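Local coordinates for dihydrodipicolinate synthase (Bacteroides thetaiotaomicron, PDB 4XKY) that condenses pyruvate with aspartate semialdehyde through a Schiff base on an active-site lysine, a step of the diaminopimelate route to lysine, at the interface of chains A and B. Coordinates in Å, arbitrary orientation; residue numbers count along the deposited sequence, not the author numbering. Chains: chain A, Dihydrodipicolinate synthase; chain B, Dihydrodipicolinate synthase.

The interface of chains A and B. Residues chain A 168-171, 174, 198; chain B 168, 170, 194-195, 198.
The loop at residue 168 and the start of helix 170-180 in each chain meet their counterparts in the other. Helix 196-201 of each chain joins them, with 3-10 helix 193-195 of chain B. The threonine and glutamate pairs are nearly twofold symmetric, but the 168 loops differ in backbone and burial. The backbone N of A:Thr170 donates to the carbonyl O of B:Ala168 at 3.1 Å. The backbone N of B:Thr170 donates to the carbonyl O of A:Ala168 at 3.2 Å. These bonds tie each loop to the first turn of the opposite helix. Beside them the two threonines reach tip to tip, and A:Thr170 OG1 is hydrogen-bonded to B:Thr170 OG1 at 2.5 Å. Either hydroxyl could donate. The bond is unusually short, and the threonine packing calls for caution. In B:Thr170, OG1 sits between the backbone N and the carbonyl carbon (chi1 45°), which points the hydroxyl at its partner.

The glutamates of helices 196-201 cross at their carboxylates, whose planes stand 81° apart. A:Glu198 OE1 and B:Glu198 OE1 lie 2.5 Å apart. A shared proton would probably be needed to hold them this close as a hydrogen bond. A:Gln174 and B:Glu198 run antiparallel alongside each other, amide and carboxylate planes almost perpendicular (87°). A:Gln174 NE2 lies 2.8 Å from water 1, which is 3.0 Å from the carboxylate OE1 of B:Glu198. An alanine in place of B:Glu198 would probably leave the A:Glu198 carboxylate without its mate and water 1 without this carboxylate anchor.

Side-chain packing flanks the polar core. B:Ile195 CG2 packs against A:Thr170 CB at 3.5 Å. A:Val171 turns CG2 onto the methyl of B:Ala168 and CG1 toward the carboxylate of B:Glu194.

This enzyme is a tetramer of TIM barrels, and this patch belongs to a barrel-to-barrel interface of the tetramer. The 168 loop follows strand 160-165, which carries the Schiff-base lysine A:Lys164, about 13 Å from the patch centre.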
# COMPACT_ATOMS: atom_id res chain seq x y z
N ALA A 168 -11.90 10.45 3.30
CA ALA A 168 -11.54 11.14 4.55
C ALA A 168 -10.39 12.16 4.35
O ALA A 168 -9.90 12.76 5.31
CB ALA A 168 -11.18 10.12 5.62
N ASN A 169 -9.97 12.31 3.09
CA ASN A 169 -8.95 13.25 2.61
C ASN A 169 -9.57 14.55 2.11
O ASN A 169 -10.10 14.61 1.00
CB ASN A 169 -8.14 12.61 1.49
CG ASN A 169 -7.03 13.52 1.00
OD1 ASN A 169 -7.18 14.73 0.99
ND2 ASN A 169 -5.91 12.95 0.62
N THR A 170 -9.47 15.60 2.93
CA THR A 170 -10.15 16.85 2.62
C THR A 170 -9.37 17.79 1.71
O THR A 170 -9.95 18.72 1.17
CB THR A 170 -10.59 17.61 3.89
OG1 THR A 170 -9.65 17.36 4.94
CG2 THR A 170 -11.96 17.12 4.32
N VAL A 171 -8.08 17.54 1.52
CA VAL A 171 -7.34 18.22 0.46
C VAL A 171 -7.95 17.81 -0.87
O VAL A 171 -8.27 18.64 -1.72
CB VAL A 171 -5.86 17.80 0.46
CG1 VAL A 171 -5.14 18.30 -0.80
CG2 VAL A 171 -5.17 18.34 1.70
N GLN A 174 -11.58 19.21 -1.34
CA GLN A 174 -11.55 20.64 -1.69
C GLN A 174 -11.08 20.82 -3.14
O GLN A 174 -11.58 21.71 -3.84
CB GLN A 174 -10.63 21.40 -0.73
CG GLN A 174 -11.17 21.57 0.68
CD GLN A 174 -12.45 22.37 0.68
OE1 GLN A 174 -12.52 23.43 0.07
NE2 GLN A 174 -13.48 21.87 1.35
N GLU A 198 -17.14 20.62 8.98
CA GLU A 198 -16.15 21.49 8.39
C GLU A 198 -16.33 21.55 6.86
O GLU A 198 -16.15 22.60 6.26
CB GLU A 198 -14.74 21.08 8.81
CG GLU A 198 -14.14 19.93 8.04
CD GLU A 198 -12.89 19.43 8.72
OE1 GLU A 198 -11.80 19.46 8.09
OE2 GLU A 198 -13.00 19.03 9.90
N ALA B 168 -3.49 14.62 5.04
CA ALA B 168 -4.60 15.38 4.59
C ALA B 168 -5.85 14.72 5.13
O ALA B 168 -6.93 14.97 4.62
CB ALA B 168 -4.62 15.39 3.07
N THR B 170 -8.66 14.51 7.63
CA THR B 170 -9.21 15.40 8.64
C THR B 170 -10.09 14.67 9.65
O THR B 170 -10.33 15.19 10.74
CB THR B 170 -9.93 16.64 8.03
OG1 THR B 170 -10.76 16.28 6.93
CG2 THR B 170 -8.92 17.62 7.55
N GLU B 194 -4.60 23.55 1.71
CA GLU B 194 -5.97 23.43 1.18
C GLU B 194 -7.02 23.21 2.28
O GLU B 194 -8.21 23.49 2.07
CB GLU B 194 -6.03 22.27 0.17
CG GLU B 194 -5.15 22.45 -1.08
CD GLU B 194 -3.72 21.95 -0.93
OE1 GLU B 194 -3.33 21.49 0.18
OE2 GLU B 194 -2.97 21.99 -1.94
N ILE B 195 -6.59 22.68 3.42
CA ILE B 195 -7.47 22.37 4.55
C ILE B 195 -7.18 23.25 5.80
O ILE B 195 -7.74 22.99 6.89
CB ILE B 195 -7.39 20.87 4.94
CG1 ILE B 195 -5.95 20.39 5.12
CG2 ILE B 195 -8.05 20.02 3.87
CD1 ILE B 195 -5.84 19.09 5.90
N GLU B 198 -10.57 25.32 6.92
CA GLU B 198 -11.61 24.53 7.57
C GLU B 198 -11.14 24.00 8.90
O GLU B 198 -11.94 23.88 9.81
CB GLU B 198 -12.14 23.38 6.69
CG GLU B 198 -11.22 22.19 6.52
CD GLU B 198 -11.65 21.28 5.38
OE1 GLU B 198 -12.01 20.13 5.65
OE2 GLU B 198 -11.62 21.71 4.21
O HOH W 1 -13.55 19.71 3.16